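Local coordinates for protein ORF59 (Human herpesvirus 8, PDB 3HSL) that raises the processivity of the viral DNA polymerase as its accessory subunit in lytic DNA replication, probably by keeping the enzyme from leaving the template, at residues R132-Y137 against S143-S148; N90-V93 against T98-R101; Y12-D17 against C47-S52; R25-H30 against G268-G273. All coordinates share one frame; numbering follows the deposited sequence.

How the contacts relate
Contacts 3, 2 and 1 follow one another along the chain, while contact 4, which joins its early and late parts, encloses contacts 2 and 1 and alternates with contact 3. The centres of contacts 1 and 2 lie about 11 Å apart, and the two touch: His146 NE2 and Ser148 OG both reach Ser92 OG, probably as hydrogen bonds, and both contacts meet the second subunit. Contact 3, centred about 15 Å from contact 1, involves the same antiparallel sheet through strand 12-16, which leads into helix 18-35 of contact 4. Contact 4 lies nearer the chain's centre, about 26 Å from contact 1 between centres, so the set runs from interior to dimer interface.

Contact 1 (R132-Y137 against S143-S148); sequences RTTISY and STVHKS
The ring of Tyr137 turns an edge to the strand 143-148: Thr144 OG1 lies close to the ring plane, 3.6 Å from Tyr137 CE2, and Ser143 CA is at that edge, 4.0 Å from Tyr137 CD2. One ring face receives the methyl CG2 of Ile135, displaced toward the rim. With CG anti to the carbonyl carbon (chi1 -61°), the ring reaches across to the neighbouring strand, and its hydroxyl is hydrogen-bonded to Glu102. The Arg132 guanidinium has Thr134 OG1 above one face, near the rim, and the His146 imidazole stacks with Phe97.

On the side of the sheet that carries Arg132, Thr134, Val145 and Lys147, contacts are made by aliphatic parts. Arg132 and Lys147 run side by side, with CG to CG 3.5 Å; the Arg132 chain bends at chi3, and its NE stays 5.7 Å from Lys147 NZ, so the like charges do not meet. Val145 fills in between Arg132 and Thr134, with CG1 3.9 Å from Arg132 CD and CG2 near Thr134 OG1.

Two reciprocal pairs of backbone hydrogen bonds fix the register. Thr133 and His146 exchange N-H and C=O at 3.1 Å between N and O, and Ile135 and Thr144 do so at 3.0 Å; the straightest bond is Ile135 N to Thr144 O, 171° at the hydrogen. The axes run at 172°. Ser143 to Lys147 pair antiparallel with a strand of the second subunit; Thr144 OG1 bonds to His146 ND1 of that subunit, and His146 ND1 to its Thr144 OG1. The arrangement is a beta hairpin whose outer strand continues the sheet across the dimer interface.

Contact 2 (N90-V93 against T98-R101); sequences NTSV and THTR
Asn90 and His99 meet where a loop folds back on the N-terminus of the short helix 99-103, with Thr98 at the N-cap position, and the imidazole is aimed edge-on at the Asn90 carbonyl. His99 ND1 donates to Asn90 O over 3.0 Å, with the acceptor 16° out of the ring plane. Since CG stands beside the backbone N of His99 (chi1 -68°), the ring is brought to the same carbonyl that its own backbone N-H uses. The CB atoms of Asn90 and His99 pack 3.7 Å apart. Phe88 and Phe97 meet the imidazole edge-to-face, which, with the bond, probably limits its rotation.

The threonines Thr91 and Thr98 cross each other at an angle, hydroxyl against hydroxyl. Thr98 OG1 donates to Thr91 OG1 over 2.9 Å, and Thr91 OG1 is also hydrogen-bonded to the carbonyl of Lys36, which ties the loop to the residue just after helix 18-35. Although Thr98 is the N-cap residue, its side chain makes no capping bond; the hydroxyl is used across the loop instead, while the first helical N-H is taken by Asn90.

The Asn90 side chain lies across those of Thr98 and Thr100, and Val40 of strand 39-43 backs both Asn90 and Thr100. One backbone oxygen takes two donors: Asn90 O accepts His99 N at 2.9 Å (158° at the hydrogen) and His99 ND1 from the opposite face of its carbonyl plane.

Contact 3 (Y12-D17 against C47-S52); sequences YGVRVD and CTPTLS
Tyr12 and Val14 on strand 12-16 look toward Pro49 with no backbone pairing between the segments: the nearest CA atoms, those of Val14 and Pro49, are 8.9 Å apart, a spacing that leaves the whole contact to side chains.

Tyr12 and Pro49 reach toward each other from opposite directions. The phenol, swung away from its own backbone N (chi1 -175°), ends against the outer carbons of the proline ring, with Tyr12 OH 3.5 Å from Pro49 CG and 4.0 Å from Pro49 CD. These are packing contacts. The hydroxyl finds its polar partner just before residues 47-52, in a hydrogen bond with Ala46 O, so that one bond anchors the tip while the proline rests beside it. His77 meets the tyrosine ring edge-to-face.

Val14 adds a looser apolar approach, its CG2 lying 4.5 Å from Pro49 CG. Leu71 of strand 71-73 touches Val14, Pro49 and Leu51, and so spans the two sides.

All three touching residues are buried. Strand 12-16 is bonded between strands 71-73 and 108-116 in an antiparallel sheet, whereas strand 49-56 pairs with 39-43 and 61-67. Side chains of the first strand pack on the second, which makes the contact an instance of sheet-on-sheet packing in the interior of the processivity-factor fold.

Contact 4 (R25-H30 against G268-G273); sequences RRVNEH and GWFTPG
Val27 and Arg26 of helix 18-35 lie against Trp269 and Phe270 at a classic beta bulge at the start of strand 270-276, where the two aromatic residues both stand opposite Val266 in the backbone pairing; both CB atoms are directed at the helix.

The apolar interactions centre on Val27. Its CG2 methyl sits over a face of the Trp269 indole as a CH-pi contact, 4.0 Å from the centroid of the six-membered ring and 25° off the ring normal. It is placed toward the rim, where Trp269 CE3 is its closest atom at 3.7 Å. The same methyl meets Phe270 at the ring edge, near its plane, with Val27 CG2 to Phe270 CE2 4.1 Å; Val27 CG1 reaches the same Phe270 CE2 at 4.1 Å. CG2 thus touches a face of one ring and an edge of the other. Phe270 packs in turn on Val296 and Leu298 of strand 296-302.

Arg26 contributes its aliphatic stem. The chain is extended from CG to NE and crosses the indole at about a right angle.

Charge pairing is confined to the helix. Arg25 NH2 and Glu29 OE2 form a salt bridge in which the oxygen stands above the guanidinium plane, so charge alone binds them; Lys32 gives Glu29 a second partner.

No hydrogen bond crosses between the segments. Trp269 NE1 lies 3.4 Å from Arg26 CD, which approaches the ring obliquely.

Contact 1 (R132-Y137 against S143-S148)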
# COMPACT_ATOMS: atom_id res chain seq x y z
N ARG A 132 13.41 11.19 12.49
CA ARG A 132 14.05 10.48 11.38
C ARG A 132 14.04 9.00 11.66
O ARG A 132 14.43 8.56 12.74
CB ARG A 132 15.51 10.79 11.13
CG ARG A 132 15.91 11.90 10.21
CD ARG A 132 17.35 11.51 9.80
NE ARG A 132 18.12 11.13 11.00
CZ ARG A 132 19.35 10.60 11.00
NH1 ARG A 132 19.98 10.38 9.85
NH2 ARG A 132 19.95 10.29 12.14
N THR A 133 13.59 8.24 10.68
CA THR A 133 13.58 6.80 10.80
C THR A 133 14.44 6.35 9.65
O THR A 133 14.25 6.75 8.50
CB THR A 133 12.16 6.21 10.73
OG1 THR A 133 11.38 6.73 11.81
CG2 THR A 133 12.19 4.70 10.81
N THR A 134 15.39 5.50 9.98
CA THR A 134 16.28 4.96 9.00
C THR A 134 16.01 3.48 8.97
O THR A 134 16.08 2.83 10.01
CB THR A 134 17.72 5.20 9.41
OG1 THR A 134 17.97 6.61 9.33
CG2 THR A 134 18.69 4.48 8.46
N ILE A 135 15.72 2.98 7.77
CA ILE A 135 15.50 1.55 7.57
C ILE A 135 16.59 1.01 6.60
O ILE A 135 16.93 1.65 5.60
CB ILE A 135 14.08 1.24 7.01
CG1 ILE A 135 12.95 1.86 7.87
CG2 ILE A 135 13.88 -0.26 6.85
CD1 ILE A 135 12.84 1.38 9.33
N SER A 136 17.13 -0.18 6.92
CA SER A 136 18.14 -0.84 6.12
C SER A 136 17.58 -2.20 5.79
O SER A 136 17.31 -2.99 6.68
CB SER A 136 19.45 -0.97 6.88
OG SER A 136 19.93 0.30 7.27
N TYR A 137 17.43 -2.46 4.49
CA TYR A 137 16.85 -3.70 3.98
C TYR A 137 17.80 -4.89 3.83
O TYR A 137 19.02 -4.75 3.97
CB TYR A 137 16.07 -3.38 2.70
CG TYR A 137 14.96 -2.40 3.02
CD1 TYR A 137 13.75 -2.84 3.53
CD2 TYR A 137 15.13 -1.03 2.81
CE1 TYR A 137 12.74 -1.96 3.83
CE2 TYR A 137 14.12 -0.12 3.11
CZ TYR A 137 12.92 -0.60 3.62
OH TYR A 137 11.89 0.28 3.93
N SER A 143 18.12 1.26 1.39
CA SER A 143 17.73 1.96 2.61
C SER A 143 16.69 3.04 2.31
O SER A 143 16.47 3.42 1.16
CB SER A 143 18.94 2.56 3.35
OG SER A 143 19.51 3.67 2.67
N THR A 144 16.06 3.53 3.38
CA THR A 144 15.07 4.61 3.30
C THR A 144 15.30 5.53 4.50
O THR A 144 15.51 5.05 5.62
CB THR A 144 13.63 4.09 3.39
OG1 THR A 144 13.32 3.26 2.25
CG2 THR A 144 12.66 5.26 3.45
N VAL A 145 15.28 6.84 4.27
CA VAL A 145 15.42 7.79 5.39
C VAL A 145 14.24 8.77 5.31
O VAL A 145 14.21 9.66 4.45
CB VAL A 145 16.78 8.52 5.42
CG1 VAL A 145 16.78 9.57 6.51
CG2 VAL A 145 17.91 7.51 5.63
N HIS A 146 13.29 8.58 6.22
CA HIS A 146 12.10 9.40 6.27
C HIS A 146 12.13 10.40 7.41
O HIS A 146 12.26 10.01 8.58
CB HIS A 146 10.86 8.50 6.39
CG HIS A 146 9.57 9.24 6.30
ND1 HIS A 146 9.06 9.69 5.10
CD2 HIS A 146 8.68 9.61 7.25
CE1 HIS A 146 7.91 10.30 5.31
NE2 HIS A 146 7.65 10.27 6.60
N LYS A 147 12.01 11.68 7.08
CA LYS A 147 11.98 12.75 8.06
C LYS A 147 10.56 13.25 8.15
O LYS A 147 9.85 13.30 7.14
CB LYS A 147 12.89 13.92 7.66
CG LYS A 147 14.35 13.53 7.59
CD LYS A 147 15.29 14.68 7.28
CE LYS A 147 16.74 14.16 7.20
NZ LYS A 147 17.73 15.25 7.01
N SER A 148 10.14 13.61 9.36
CA SER A 148 8.80 14.13 9.54
C SER A 148 8.69 14.97 10.81
O SER A 148 9.68 15.20 11.49
CB SER A 148 7.78 13.00 9.53
OG SER A 148 6.48 13.55 9.42

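Contact 2 (N90-V93 against T98-R101)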
# COMPACT_ATOMS: atom_id res chain seq x y z
N ASN A 90 2.08 7.50 12.30
CA ASN A 90 2.96 6.60 11.52
C ASN A 90 2.90 6.78 10.02
O ASN A 90 3.82 6.39 9.33
CB ASN A 90 3.13 5.11 11.95
CG ASN A 90 1.88 4.33 11.89
OD1 ASN A 90 0.81 4.91 11.96
ND2 ASN A 90 1.99 3.02 11.77
N THR A 91 1.81 7.36 9.54
CA THR A 91 1.72 7.66 8.12
C THR A 91 1.61 9.18 7.96
O THR A 91 0.52 9.75 8.08
CB THR A 91 0.55 6.95 7.38
OG1 THR A 91 0.58 5.53 7.63
CG2 THR A 91 0.64 7.22 5.88
N SER A 92 2.74 9.83 7.69
CA SER A 92 2.83 11.28 7.50
C SER A 92 1.86 11.64 6.40
O SER A 92 1.65 10.82 5.52
CB SER A 92 4.23 11.62 7.05
OG SER A 92 5.20 11.03 7.91
N VAL A 93 1.28 12.83 6.40
CA VAL A 93 0.33 13.14 5.31
C VAL A 93 1.06 13.24 3.99
O VAL A 93 2.20 13.71 3.93
CB VAL A 93 -0.70 14.33 5.58
CG1 VAL A 93 -1.54 14.66 4.32
CG2 VAL A 93 -1.64 14.00 6.76
N THR A 98 4.94 4.27 6.31
CA THR A 98 4.24 3.87 7.51
C THR A 98 5.30 3.31 8.43
O THR A 98 5.83 2.20 8.23
CB THR A 98 3.12 2.88 7.16
OG1 THR A 98 2.20 3.53 6.28
CG2 THR A 98 2.40 2.42 8.38
N HIS A 99 5.63 4.08 9.46
CA HIS A 99 6.67 3.64 10.37
C HIS A 99 6.59 2.16 10.75
O HIS A 99 7.51 1.39 10.42
CB HIS A 99 6.73 4.54 11.60
CG HIS A 99 7.21 5.93 11.30
ND1 HIS A 99 6.39 6.90 10.77
CD2 HIS A 99 8.42 6.50 11.46
CE1 HIS A 99 7.08 8.02 10.62
NE2 HIS A 99 8.31 7.80 11.03
N THR A 100 5.51 1.75 11.41
CA THR A 100 5.36 0.37 11.84
C THR A 100 5.42 -0.63 10.70
O THR A 100 5.87 -1.77 10.88
CB THR A 100 4.06 0.14 12.65
OG1 THR A 100 2.91 0.39 11.83
CG2 THR A 100 4.03 1.01 13.94
N ARG A 101 4.96 -0.23 9.51
CA ARG A 101 4.97 -1.16 8.39
C ARG A 101 6.41 -1.54 8.07
O ARG A 101 6.72 -2.71 7.85
CB ARG A 101 4.40 -0.54 7.14
CG ARG A 101 4.12 -1.56 6.09
CD ARG A 101 4.38 -1.01 4.73
NE ARG A 101 4.01 -1.98 3.71
CZ ARG A 101 4.67 -2.13 2.56
NH1 ARG A 101 5.73 -1.39 2.31
NH2 ARG A 101 4.27 -3.03 1.67

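Contact 3 (Y12-D17 against C47-S52)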
# COMPACT_ATOMS: atom_id res chain seq x y z
N TYR A 12 18.07 13.32 20.61
CA TYR A 12 17.84 11.95 21.09
C TYR A 12 17.52 10.94 19.99
O TYR A 12 16.64 11.15 19.18
CB TYR A 12 16.71 11.94 22.13
CG TYR A 12 16.42 10.62 22.81
CD1 TYR A 12 17.16 10.22 23.91
CD2 TYR A 12 15.40 9.78 22.37
CE1 TYR A 12 16.90 9.01 24.55
CE2 TYR A 12 15.13 8.57 23.00
CZ TYR A 12 15.89 8.19 24.10
OH TYR A 12 15.66 7.00 24.75
N GLY A 13 18.26 9.83 20.00
CA GLY A 13 18.09 8.77 19.02
C GLY A 13 18.02 7.41 19.68
O GLY A 13 18.47 7.23 20.80
N VAL A 14 17.46 6.45 18.96
CA VAL A 14 17.32 5.11 19.49
C VAL A 14 17.47 4.07 18.36
O VAL A 14 17.04 4.31 17.23
CB VAL A 14 15.93 4.97 20.18
CG1 VAL A 14 14.78 5.06 19.16
CG2 VAL A 14 15.84 3.68 20.94
N ARG A 15 18.10 2.94 18.69
CA ARG A 15 18.27 1.84 17.76
C ARG A 15 17.12 0.89 18.05
O ARG A 15 16.85 0.56 19.22
CB ARG A 15 19.60 1.13 17.97
CG ARG A 15 19.72 -0.19 17.20
CD ARG A 15 20.95 -1.00 17.62
NE ARG A 15 20.92 -2.40 17.16
CZ ARG A 15 20.31 -3.40 17.80
NH1 ARG A 15 19.67 -3.20 18.95
NH2 ARG A 15 20.34 -4.63 17.29
N VAL A 16 16.45 0.44 16.99
CA VAL A 16 15.29 -0.47 17.08
C VAL A 16 15.68 -1.95 17.02
O VAL A 16 16.36 -2.38 16.09
CB VAL A 16 14.30 -0.13 15.94
CG1 VAL A 16 13.07 -1.04 15.98
CG2 VAL A 16 13.89 1.34 16.03
N ASP A 17 15.27 -2.74 18.02
CA ASP A 17 15.59 -4.17 18.05
C ASP A 17 14.67 -4.90 17.06
O ASP A 17 13.63 -5.47 17.44
CB ASP A 17 15.44 -4.73 19.46
CG ASP A 17 15.85 -6.19 19.57
OD1 ASP A 17 15.89 -6.90 18.54
OD2 ASP A 17 16.15 -6.65 20.70
N CYS A 47 16.61 5.60 29.19
CA CYS A 47 17.43 4.40 29.14
C CYS A 47 16.76 3.27 28.37
O CYS A 47 17.34 2.73 27.43
CB CYS A 47 17.77 3.99 30.56
SG CYS A 47 18.66 5.33 31.36
N THR A 48 15.54 2.90 28.75
CA THR A 48 14.86 1.84 28.03
C THR A 48 13.43 2.32 27.77
O THR A 48 12.54 2.06 28.56
CB THR A 48 14.84 0.52 28.82
OG1 THR A 48 14.05 0.69 30.00
CG2 THR A 48 16.26 0.08 29.21
N PRO A 49 13.22 3.02 26.64
CA PRO A 49 11.89 3.52 26.35
C PRO A 49 11.01 2.49 25.64
O PRO A 49 11.50 1.52 25.06
CB PRO A 49 12.16 4.68 25.40
CG PRO A 49 13.41 4.28 24.67
CD PRO A 49 14.20 3.40 25.61
N THR A 50 9.71 2.72 25.70
CA THR A 50 8.74 1.85 25.10
C THR A 50 8.34 2.37 23.74
O THR A 50 8.28 3.58 23.51
CB THR A 50 7.51 1.74 25.99
OG1 THR A 50 7.88 1.09 27.20
CG2 THR A 50 6.43 0.93 25.33
N LEU A 51 8.08 1.42 22.86
CA LEU A 51 7.64 1.69 21.52
C LEU A 51 6.19 1.26 21.49
O LEU A 51 5.85 0.11 21.81
CB LEU A 51 8.46 0.91 20.50
CG LEU A 51 7.98 1.05 19.06
CD1 LEU A 51 8.08 2.48 18.50
CD2 LEU A 51 8.68 0.05 18.13
N SER A 52 5.32 2.19 21.11
CA SER A 52 3.91 1.86 21.04
C SER A 52 3.18 2.56 19.94
O SER A 52 3.61 3.62 19.49
CB SER A 52 3.22 1.99 22.40
OG SER A 52 3.64 3.15 23.07

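Contact 4 (R25-H30 against G268-G273)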
# COMPACT_ATOMS: atom_id res chain seq x y z
N ARG A 25 6.06 -9.68 14.92
CA ARG A 25 5.45 -9.27 13.65
C ARG A 25 3.96 -9.67 13.46
O ARG A 25 3.14 -8.86 13.00
CB ARG A 25 6.29 -9.79 12.48
CG ARG A 25 5.89 -9.19 11.17
CD ARG A 25 6.74 -9.63 9.98
NE ARG A 25 6.26 -8.92 8.80
CZ ARG A 25 5.20 -9.30 8.07
NH1 ARG A 25 4.50 -10.40 8.39
NH2 ARG A 25 4.84 -8.58 7.00
N ARG A 26 3.64 -10.90 13.82
CA ARG A 26 2.30 -11.48 13.72
C ARG A 26 1.26 -10.59 14.41
O ARG A 26 0.14 -10.46 13.95
CB ARG A 26 2.36 -12.86 14.37
CG ARG A 26 1.40 -13.93 13.92
CD ARG A 26 2.04 -15.29 14.41
NE ARG A 26 1.70 -16.45 13.60
CZ ARG A 26 2.40 -16.81 12.52
NH1 ARG A 26 3.45 -16.09 12.15
NH2 ARG A 26 2.06 -17.88 11.81
N VAL A 27 1.63 -9.98 15.53
CA VAL A 27 0.71 -9.11 16.23
C VAL A 27 0.48 -7.85 15.40
O VAL A 27 -0.66 -7.37 15.28
CB VAL A 27 1.21 -8.70 17.63
CG1 VAL A 27 0.16 -7.87 18.34
CG2 VAL A 27 1.53 -9.92 18.47
N ASN A 28 1.55 -7.32 14.82
CA ASN A 28 1.46 -6.12 14.02
C ASN A 28 0.65 -6.31 12.74
O ASN A 28 -0.09 -5.42 12.35
CB ASN A 28 2.86 -5.63 13.66
CG ASN A 28 2.83 -4.30 12.96
OD1 ASN A 28 2.30 -3.32 13.49
ND2 ASN A 28 3.41 -4.26 11.77
N GLU A 29 0.78 -7.46 12.08
CA GLU A 29 0.01 -7.74 10.86
C GLU A 29 -1.49 -7.85 11.10
O GLU A 29 -2.31 -7.61 10.20
CB GLU A 29 0.51 -9.02 10.17
CG GLU A 29 1.93 -8.88 9.65
CD GLU A 29 2.05 -7.78 8.58
OE1 GLU A 29 1.34 -7.91 7.54
OE2 GLU A 29 2.84 -6.81 8.79
N HIS A 30 -1.87 -8.23 12.31
CA HIS A 30 -3.26 -8.39 12.63
C HIS A 30 -3.94 -7.04 12.88
O HIS A 30 -5.13 -6.89 12.60
CB HIS A 30 -3.38 -9.32 13.83
CG HIS A 30 -4.78 -9.63 14.21
ND1 HIS A 30 -5.57 -10.51 13.50
CD2 HIS A 30 -5.54 -9.19 15.24
CE1 HIS A 30 -6.75 -10.59 14.07
NE2 HIS A 30 -6.77 -9.80 15.13
N GLY A 268 -2.66 -17.58 18.47
CA GLY A 268 -1.37 -18.02 18.96
C GLY A 268 -0.74 -16.95 19.84
O GLY A 268 0.43 -17.06 20.21
N TRP A 269 -1.52 -15.91 20.16
CA TRP A 269 -1.03 -14.80 20.97
C TRP A 269 -1.97 -14.23 22.03
O TRP A 269 -1.72 -14.37 23.23
CB TRP A 269 -0.58 -13.66 20.05
CG TRP A 269 0.67 -13.98 19.32
CD1 TRP A 269 0.79 -14.77 18.21
CD2 TRP A 269 1.98 -13.52 19.63
NE1 TRP A 269 2.10 -14.83 17.82
CE2 TRP A 269 2.86 -14.07 18.68
CE3 TRP A 269 2.50 -12.70 20.63
CZ2 TRP A 269 4.23 -13.83 18.69
CZ3 TRP A 269 3.85 -12.45 20.65
CH2 TRP A 269 4.70 -13.01 19.68
N PHE A 270 -3.04 -13.58 21.59
CA PHE A 270 -3.99 -12.97 22.51
C PHE A 270 -5.40 -13.43 22.31
O PHE A 270 -5.76 -13.88 21.22
CB PHE A 270 -3.98 -11.43 22.39
CG PHE A 270 -2.65 -10.80 22.69
CD1 PHE A 270 -2.21 -10.68 23.99
CD2 PHE A 270 -1.84 -10.33 21.66
CE1 PHE A 270 -0.99 -10.10 24.28
CE2 PHE A 270 -0.61 -9.75 21.93
CZ PHE A 270 -0.18 -9.63 23.24
N THR A 271 -6.19 -13.30 23.38
CA THR A 271 -7.60 -13.64 23.42
C THR A 271 -8.25 -12.52 24.25
O THR A 271 -7.68 -12.11 25.27
CB THR A 271 -7.85 -15.04 24.02
OG1 THR A 271 -9.23 -15.40 23.85
CG2 THR A 271 -7.47 -15.12 25.50
N PRO A 272 -9.42 -12.02 23.83
CA PRO A 272 -10.11 -10.91 24.48
C PRO A 272 -10.54 -11.10 25.92
O PRO A 272 -11.00 -12.17 26.31
CB PRO A 272 -11.38 -10.72 23.62
CG PRO A 272 -11.06 -11.32 22.33
CD PRO A 272 -10.19 -12.49 22.66
N GLY A 273 -10.37 -10.04 26.70
CA GLY A 273 -10.76 -9.99 28.09
C GLY A 273 -11.39 -8.63 28.28
O GLY A 273 -10.89 -7.63 27.73